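Long-range contact in odorant-binding protein 47 (Anopheles gambiae, PDB 3PM2), which binds hydrophobic odorants and is thought to carry them through the aqueous fluid around olfactory sensory dendrites: residues Leu24-Ile38 with Cys55-Tyr67. Numbering follows the deposited sequence.
Sequences LVEPSAFMTCHSKWI and CVAECVMNSTSLY
Cys-33 and Cys-59 join two roughly antiparallel helices of this C-plus odorant-binding protein, 27-38 and 55-63, through a disulfide (SG to SG 2.1 Å, chi3 -70°); the axes of the two segments approach to 8.4 Å. The cystine, one of six disulfides that brace this helical fold, sits mid-interface, and most of the packing around it is apolar. On one side of it Val-56 is a knob among Phe-30, Cys-33, His-34 and Ile-38, its CG2 3.6 Å from Trp-37 CB. Val-60 divides its two methyls: CG2 lies by Phe-30 CD1, whereas CG1, anti to the backbone N (chi1 168°), packs tightly against Leu-24 CD2 at 3.4 Å and also meets Val-25 CG2. Beyond it, Leu-24 CD1 meets Leu-66 CD1 tip to tip and Met-61 SD crosswise, in a cluster that Leu-77 of helix 74-85 extends. Sulfur-aromatic contacts gather at Trp-37. Cys-59 SG lies at the edge of its five-membered ring, while Cys-55, itself bonded to Cys-130, covers a face: its SG stands over the six-membered ring, 4.3 Å from the centroid, and its CB makes a CH-pi contact with the five-membered ring, 3.5 Å from Trp-37 CD2.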
ATOM      1  N   LEU A  24      -6.219  -3.026  -7.015  1.00 22.12           N
ATOM      2  CA  LEU A  24      -5.811  -4.409  -7.250  1.00 23.17           C
ATOM      3  C   LEU A  24      -6.825  -5.373  -6.580  1.00 26.87           C
ATOM      4  O   LEU A  24      -6.904  -6.549  -6.948  1.00 27.06           O
ATOM      5  CB  LEU A  24      -4.376  -4.507  -6.667  1.00 24.99           C
ATOM      6  CG  LEU A  24      -3.852  -5.680  -5.884  1.00 30.21           C
ATOM      7  CD1 LEU A  24      -2.357  -5.679  -5.913  1.00 29.93           C
ATOM      8  CD2 LEU A  24      -4.206  -5.549  -4.472  1.00 34.72           C
ATOM      9  N   VAL A  25      -7.591  -4.870  -5.596  1.00 23.85           N
ATOM     10  CA  VAL A  25      -8.563  -5.641  -4.819  1.00 24.41           C
ATOM     11  C   VAL A  25      -9.810  -4.805  -4.592  1.00 27.77           C
ATOM     12  O   VAL A  25      -9.699  -3.605  -4.397  1.00 26.11           O
ATOM     13  CB  VAL A  25      -7.898  -6.092  -3.475  1.00 29.99           C
ATOM     14  CG1 VAL A  25      -8.908  -6.349  -2.379  1.00 30.12           C
ATOM     15  CG2 VAL A  25      -7.070  -7.339  -3.673  1.00 30.73           C
ATOM     16  N   GLU A  26     -10.998  -5.443  -4.599  1.00 27.08           N
ATOM     17  CA  GLU A  26     -12.268  -4.776  -4.347  1.00 28.05           C
ATOM     18  C   GLU A  26     -12.306  -4.310  -2.869  1.00 33.21           C
ATOM     19  O   GLU A  26     -11.749  -5.019  -2.019  1.00 32.35           O
ATOM     20  CB  GLU A  26     -13.417  -5.757  -4.637  1.00 29.90           C
ATOM     21  CG  GLU A  26     -14.732  -5.110  -5.042  1.00 44.37           C
ATOM     22  CD  GLU A  26     -14.766  -4.245  -6.291  1.00 64.31           C
ATOM     23  OE1 GLU A  26     -14.313  -4.716  -7.360  1.00 50.37           O
ATOM     24  OE2 GLU A  26     -15.312  -3.119  -6.213  1.00 59.10           O
ATOM     25  N   PRO A  27     -12.921  -3.137  -2.544  1.00 31.00           N
ATOM     26  CA  PRO A  27     -12.947  -2.666  -1.141  1.00 31.03           C
ATOM     27  C   PRO A  27     -13.354  -3.677  -0.073  1.00 32.83           C
ATOM     28  O   PRO A  27     -12.796  -3.643   1.021  1.00 31.78           O
ATOM     29  CB  PRO A  27     -13.936  -1.499  -1.178  1.00 32.82           C
ATOM     30  CG  PRO A  27     -13.833  -0.979  -2.541  1.00 37.01           C
ATOM     31  CD  PRO A  27     -13.573  -2.154  -3.435  1.00 32.64           C
ATOM     32  N   SER A  28     -14.313  -4.562  -0.380  1.00 30.50           N
ATOM     33  CA  SER A  28     -14.791  -5.579   0.562  1.00 30.62           C
ATOM     34  C   SER A  28     -13.652  -6.509   1.000  1.00 32.15           C
ATOM     35  O   SER A  28     -13.459  -6.725   2.201  1.00 31.33           O
ATOM     36  CB  SER A  28     -15.960  -6.363  -0.039  1.00 34.20           C
ATOM     37  OG  SER A  28     -16.218  -7.576   0.643  1.00 47.60           O
ATOM     38  N   ALA A  29     -12.872  -7.019   0.029  1.00 27.72           N
ATOM     39  CA  ALA A  29     -11.737  -7.894   0.305  1.00 27.20           C
ATOM     40  C   ALA A  29     -10.632  -7.143   1.071  1.00 27.09           C
ATOM     41  O   ALA A  29     -10.018  -7.705   1.978  1.00 25.29           O
ATOM     42  CB  ALA A  29     -11.213  -8.481  -0.990  1.00 28.52           C
ATOM     43  N   PHE A  30     -10.436  -5.859   0.770  1.00 21.87           N
ATOM     44  CA  PHE A  30      -9.464  -5.058   1.497  1.00 19.93           C
ATOM     45  C   PHE A  30      -9.889  -4.895   2.969  1.00 22.90           C
ATOM     46  O   PHE A  30      -9.051  -5.032   3.862  1.00 20.36           O
ATOM     47  CB  PHE A  30      -9.295  -3.675   0.849  1.00 21.44           C
ATOM     48  CG  PHE A  30      -8.268  -2.861   1.588  1.00 23.43           C
ATOM     49  CD1 PHE A  30      -6.915  -3.015   1.320  1.00 25.91           C
ATOM     50  CD2 PHE A  30      -8.649  -1.969   2.593  1.00 24.97           C
ATOM     51  CE1 PHE A  30      -5.957  -2.301   2.047  1.00 26.42           C
ATOM     52  CE2 PHE A  30      -7.684  -1.252   3.311  1.00 26.77           C
ATOM     53  CZ  PHE A  30      -6.351  -1.429   3.028  1.00 24.86           C
ATOM     54  N   MET A  31     -11.185  -4.591   3.215  1.00 22.95           N
ATOM     55  CA  MET A  31     -11.684  -4.364   4.573  1.00 23.91           C
ATOM     56  C   MET A  31     -11.553  -5.572   5.471  1.00 24.81           C
ATOM     57  O   MET A  31     -11.222  -5.414   6.648  1.00 22.66           O
ATOM     58  CB  MET A  31     -13.101  -3.772   4.572  1.00 28.15           C
ATOM     59  CG  MET A  31     -13.104  -2.264   4.308  1.00 34.02           C
ATOM     60  SD  MET A  31     -12.040  -1.256   5.409  1.00 41.15           S
ATOM     61  CE  MET A  31     -12.736  -1.663   7.040  1.00 37.58           C
ATOM     62  N   THR A  32     -11.757  -6.785   4.906  1.00 20.30           N
ATOM     63  CA  THR A  32     -11.580  -8.057   5.613  1.00 20.17           C
ATOM     64  C   THR A  32     -10.124  -8.138   6.117  1.00 20.73           C
ATOM     65  O   THR A  32      -9.884  -8.479   7.279  1.00 18.18           O
ATOM     66  CB  THR A  32     -11.923  -9.213   4.659  1.00 26.40           C
ATOM     67  OG1 THR A  32     -13.277  -9.079   4.244  1.00 29.49           O
ATOM     68  CG2 THR A  32     -11.707 -10.582   5.287  1.00 26.03           C
ATOM     69  N   CYS A  33      -9.154  -7.850   5.232  1.00 18.87           N
ATOM     70  CA  CYS A  33      -7.726  -7.874   5.579  1.00 18.48           C
ATOM     71  C   CYS A  33      -7.355  -6.808   6.587  1.00 19.27           C
ATOM     72  O   CYS A  33      -6.578  -7.081   7.513  1.00 18.13           O
ATOM     73  CB  CYS A  33      -6.892  -7.771   4.312  1.00 19.02           C
ATOM     74  SG  CYS A  33      -7.004  -9.256   3.287  1.00 23.44           S
ATOM     75  N   HIS A  34      -7.906  -5.604   6.406  1.00 15.15           N
ATOM     76  CA  HIS A  34      -7.685  -4.484   7.324  1.00 15.22           C
ATOM     77  C   HIS A  34      -8.181  -4.865   8.728  1.00 19.11           C
ATOM     78  O   HIS A  34      -7.434  -4.742   9.693  1.00 15.63           O
ATOM     79  CB  HIS A  34      -8.424  -3.213   6.816  1.00 16.06           C
ATOM     80  CG  HIS A  34      -8.419  -2.097   7.816  1.00 19.34           C
ATOM     81  ND1 HIS A  34      -7.440  -1.116   7.802  1.00 21.41           N
ATOM     82  CD2 HIS A  34      -9.255  -1.862   8.852  1.00 21.67           C
ATOM     83  CE1 HIS A  34      -7.713  -0.326   8.826  1.00 21.23           C
ATOM     84  NE2 HIS A  34      -8.793  -0.735   9.488  1.00 21.41           N
ATOM     85  N   SER A  35      -9.447  -5.318   8.851  1.00 17.21           N
ATOM     86  CA  SER A  35     -10.007  -5.700  10.154  1.00 17.40           C
ATOM     87  C   SER A  35      -9.138  -6.776  10.877  1.00 20.50           C
ATOM     88  O   SER A  35      -8.854  -6.670  12.076  1.00 18.58           O
ATOM     89  CB  SER A  35     -11.449  -6.182   9.970  1.00 22.37           C
ATOM     90  OG  SER A  35     -12.041  -6.561  11.205  1.00 31.30           O
ATOM     91  N   LYS A  36      -8.685  -7.786  10.117  1.00 17.23           N
ATOM     92  CA  LYS A  36      -7.894  -8.893  10.667  1.00 16.50           C
ATOM     93  C   LYS A  36      -6.539  -8.467  11.239  1.00 21.14           C
ATOM     94  O   LYS A  36      -6.162  -8.955  12.313  1.00 19.46           O
ATOM     95  CB  LYS A  36      -7.668  -9.944   9.567  1.00 19.00           C
ATOM     96  CG  LYS A  36      -7.193 -11.284  10.094  1.00 25.40           C
ATOM     97  CD  LYS A  36      -7.042 -12.262   8.951  1.00 40.12           C
ATOM     98  CE  LYS A  36      -6.565 -13.610   9.417  1.00 55.09           C
ATOM     99  NZ  LYS A  36      -5.997 -14.394   8.286  1.00 64.56           N
ATOM    100  N   TRP A  37      -5.824  -7.574  10.524  1.00 17.49           N
ATOM    101  CA  TRP A  37      -4.438  -7.210  10.824  1.00 17.45           C
ATOM    102  C   TRP A  37      -4.113  -5.795  11.236  1.00 19.05           C
ATOM    103  O   TRP A  37      -2.959  -5.550  11.608  1.00 17.73           O
ATOM    104  CB  TRP A  37      -3.546  -7.608   9.644  1.00 17.27           C
ATOM    105  CG  TRP A  37      -3.567  -9.073   9.313  1.00 18.87           C
ATOM    106  CD1 TRP A  37      -4.119  -9.660   8.215  1.00 21.91           C
ATOM    107  CD2 TRP A  37      -3.026 -10.132  10.105  1.00 19.27           C
ATOM    108  NE1 TRP A  37      -3.909 -11.018   8.249  1.00 21.76           N
ATOM    109  CE2 TRP A  37      -3.205 -11.330   9.380  1.00 23.83           C
ATOM    110  CE3 TRP A  37      -2.321 -10.174  11.321  1.00 21.34           C
ATOM    111  CZ2 TRP A  37      -2.760 -12.565   9.860  1.00 23.97           C
ATOM    112  CZ3 TRP A  37      -1.906 -11.400  11.806  1.00 23.38           C
ATOM    113  CH2 TRP A  37      -2.111 -12.575  11.072  1.00 23.99           C
ATOM    114  N   ILE A  38      -5.075  -4.856  11.204  1.00 17.60           N
ATOM    115  CA  ILE A  38      -4.746  -3.462  11.583  1.00 17.35           C
ATOM    116  C   ILE A  38      -4.158  -3.303  13.004  1.00 18.39           C
ATOM    117  O   ILE A  38      -3.264  -2.491  13.205  1.00 16.79           O
ATOM    118  CB  ILE A  38      -5.908  -2.462  11.292  1.00 20.16           C
ATOM    119  CG1 ILE A  38      -5.442  -0.980  11.382  1.00 19.77           C
ATOM    120  CG2 ILE A  38      -7.129  -2.739  12.186  1.00 21.12           C
ATOM    121  CD1 ILE A  38      -4.392  -0.564  10.368  1.00 20.56           C
ATOM    122  N   CYS A  55       1.091  -7.230   7.524  1.00 12.36           N
ATOM    123  CA  CYS A  55       0.198  -8.373   7.293  1.00 13.61           C
ATOM    124  C   CYS A  55      -1.077  -8.021   6.565  1.00 14.02           C
ATOM    125  O   CYS A  55      -1.655  -8.890   5.916  1.00 13.78           O
ATOM    126  CB  CYS A  55      -0.088  -9.130   8.583  1.00 15.19           C
ATOM    127  SG  CYS A  55       1.338 -10.048   9.230  1.00 18.87           S
ATOM    128  N   VAL A  56      -1.553  -6.753   6.694  1.00 11.30           N
ATOM    129  CA  VAL A  56      -2.737  -6.310   5.967  1.00 11.21           C
ATOM    130  C   VAL A  56      -2.451  -6.551   4.469  1.00 15.46           C
ATOM    131  O   VAL A  56      -3.280  -7.124   3.762  1.00 13.77           O
ATOM    132  CB  VAL A  56      -3.078  -4.803   6.229  1.00 15.17           C
ATOM    133  CG1 VAL A  56      -4.192  -4.319   5.294  1.00 15.41           C
ATOM    134  CG2 VAL A  56      -3.446  -4.548   7.693  1.00 14.80           C
ATOM    135  N   ALA A  57      -1.274  -6.105   3.998  1.00 11.81           N
ATOM    136  CA  ALA A  57      -0.875  -6.242   2.585  1.00 12.02           C
ATOM    137  C   ALA A  57      -0.663  -7.670   2.160  1.00 15.23           C
ATOM    138  O   ALA A  57      -1.067  -8.043   1.054  1.00 14.20           O
ATOM    139  CB  ALA A  57       0.382  -5.421   2.308  1.00 13.00           C
ATOM    140  N   GLU A  58      -0.023  -8.493   3.013  1.00 14.71           N
ATOM    141  CA  GLU A  58       0.163  -9.901   2.648  1.00 14.02           C
ATOM    142  C   GLU A  58      -1.203 -10.593   2.481  1.00 17.05           C
ATOM    143  O   GLU A  58      -1.381 -11.380   1.551  1.00 17.03           O
ATOM    144  CB  GLU A  58       1.052 -10.618   3.655  1.00 15.45           C
ATOM    145  CG  GLU A  58       1.318 -12.070   3.275  1.00 18.56           C
ATOM    146  CD  GLU A  58       2.467 -12.696   4.034  1.00 28.72           C
ATOM    147  OE1 GLU A  58       3.591 -12.155   3.954  1.00 23.67           O
ATOM    148  OE2 GLU A  58       2.254 -13.737   4.694  1.00 30.53           O
ATOM    149  N   CYS A  59      -2.168 -10.257   3.352  1.00 15.24           N
ATOM    150  CA  CYS A  59      -3.540 -10.774   3.309  1.00 15.70           C
ATOM    151  C   CYS A  59      -4.193 -10.419   1.950  1.00 18.18           C
ATOM    152  O   CYS A  59      -4.791 -11.294   1.304  1.00 16.57           O
ATOM    153  CB  CYS A  59      -4.344 -10.222   4.490  1.00 17.62           C
ATOM    154  SG  CYS A  59      -6.096 -10.688   4.490  1.00 23.21           S
ATOM    155  N   VAL A  60      -4.049  -9.132   1.509  1.00 14.25           N
ATOM    156  CA  VAL A  60      -4.576  -8.625   0.251  1.00 13.35           C
ATOM    157  C   VAL A  60      -3.934  -9.400  -0.900  1.00 16.75           C
ATOM    158  O   VAL A  60      -4.629  -9.831  -1.815  1.00 17.36           O
ATOM    159  CB  VAL A  60      -4.347  -7.097   0.098  1.00 16.60           C
ATOM    160  CG1 VAL A  60      -4.623  -6.645  -1.333  1.00 16.25           C
ATOM    161  CG2 VAL A  60      -5.208  -6.294   1.080  1.00 16.10           C
ATOM    162  N   MET A  61      -2.627  -9.577  -0.847  1.00 13.38           N
ATOM    163  CA  MET A  61      -1.890 -10.287  -1.912  1.00 12.90           C
ATOM    164  C   MET A  61      -2.283 -11.751  -1.979  1.00 20.20           C
ATOM    165  O   MET A  61      -2.499 -12.269  -3.071  1.00 21.08           O
ATOM    166  CB  MET A  61      -0.385 -10.085  -1.768  1.00 14.08           C
ATOM    167  CG  MET A  61       0.052  -8.631  -1.966  1.00 16.22           C
ATOM    168  SD  MET A  61      -0.184  -8.063  -3.653  1.00 18.49           S
ATOM    169  CE  MET A  61       0.824  -6.567  -3.650  1.00 16.07           C
ATOM    170  N   ASN A  62      -2.501 -12.377  -0.811  1.00 18.68           N
ATOM    171  CA  ASN A  62      -2.981 -13.766  -0.742  1.00 18.77           C
ATOM    172  C   ASN A  62      -4.419 -13.866  -1.270  1.00 22.51           C
ATOM    173  O   ASN A  62      -4.753 -14.866  -1.925  1.00 22.42           O
ATOM    174  CB  ASN A  62      -2.865 -14.341   0.685  1.00 19.50           C
ATOM    175  CG  ASN A  62      -1.467 -14.824   1.054  1.00 29.42           C
ATOM    176  OD1 ASN A  62      -0.689 -15.294   0.212  1.00 25.36           O
ATOM    177  ND2 ASN A  62      -1.144 -14.802   2.339  1.00 19.87           N
ATOM    178  N   SER A  63      -5.261 -12.823  -1.045  1.00 19.05           N
ATOM    179  CA  SER A  63      -6.651 -12.877  -1.529  1.00 19.56           C
ATOM    180  C   SER A  63      -6.720 -12.919  -3.060  1.00 25.41           C
ATOM    181  O   SER A  63      -7.701 -13.400  -3.604  1.00 25.85           O
ATOM    182  CB  SER A  63      -7.489 -11.722  -0.974  1.00 22.32           C
ATOM    183  OG  SER A  63      -7.310 -10.523  -1.711  1.00 27.41           O
ATOM    184  N   THR A  64      -5.671 -12.422  -3.739  1.00 22.09           N
ATOM    185  CA  THR A  64      -5.578 -12.360  -5.206  1.00 21.31           C
ATOM    186  C   THR A  64      -4.536 -13.317  -5.788  1.00 24.82           C
ATOM    187  O   THR A  64      -4.199 -13.182  -6.966  1.00 25.06           O
ATOM    188  CB  THR A  64      -5.276 -10.919  -5.628  1.00 28.48           C
ATOM    189  OG1 THR A  64      -4.206 -10.420  -4.815  1.00 24.57           O
ATOM    190  CG2 THR A  64      -6.480 -10.020  -5.507  1.00 31.53           C
ATOM    191  N   SER A  65      -4.017 -14.272  -4.971  1.00 21.36           N
ATOM    192  CA  SER A  65      -2.977 -15.268  -5.335  1.00 20.79           C
ATOM    193  C   SER A  65      -1.716 -14.622  -5.959  1.00 25.22           C
ATOM    194  O   SER A  65      -1.079 -15.196  -6.856  1.00 24.94           O
ATOM    195  CB  SER A  65      -3.550 -16.363  -6.241  1.00 26.29           C
ATOM    196  OG  SER A  65      -4.595 -17.069  -5.591  1.00 35.37           O
ATOM    197  N   LEU A  66      -1.342 -13.433  -5.461  1.00 18.13           N
ATOM    198  CA  LEU A  66      -0.183 -12.726  -6.020  1.00 16.90           C
ATOM    199  C   LEU A  66       1.066 -12.956  -5.233  1.00 18.80           C
ATOM    200  O   LEU A  66       2.143 -12.659  -5.738  1.00 18.61           O
ATOM    201  CB  LEU A  66      -0.442 -11.216  -6.109  1.00 16.38           C
ATOM    202  CG  LEU A  66      -1.605 -10.764  -6.997  1.00 19.83           C
ATOM    203  CD1 LEU A  66      -1.697  -9.269  -6.987  1.00 19.75           C
ATOM    204  CD2 LEU A  66      -1.403 -11.205  -8.440  1.00 21.23           C
ATOM    205  N   TYR A  67       0.938 -13.451  -4.001  1.00 15.46           N
ATOM    206  CA  TYR A  67       2.088 -13.654  -3.125  1.00 15.81           C
ATOM    207  C   TYR A  67       2.517 -15.118  -3.047  1.00 20.69           C
ATOM    208  O   TYR A  67       1.676 -15.976  -2.875  1.00 21.39           O
ATOM    209  CB  TYR A  67       1.811 -13.091  -1.713  1.00 17.02           C
ATOM    210  CG  TYR A  67       2.912 -13.424  -0.729  1.00 16.37           C
ATOM    211  CD1 TYR A  67       4.160 -12.813  -0.818  1.00 16.35           C
ATOM    212  CD2 TYR A  67       2.749 -14.444   0.211  1.00 17.94           C
ATOM    213  CE1 TYR A  67       5.206 -13.177   0.038  1.00 16.52           C
ATOM    214  CE2 TYR A  67       3.778 -14.795   1.090  1.00 18.26           C
ATOM    215  CZ  TYR A  67       5.005 -14.163   0.994  1.00 18.92           C
ATOM    216  OH  TYR A  67       6.037 -14.531   1.815  1.00 20.06           O
TER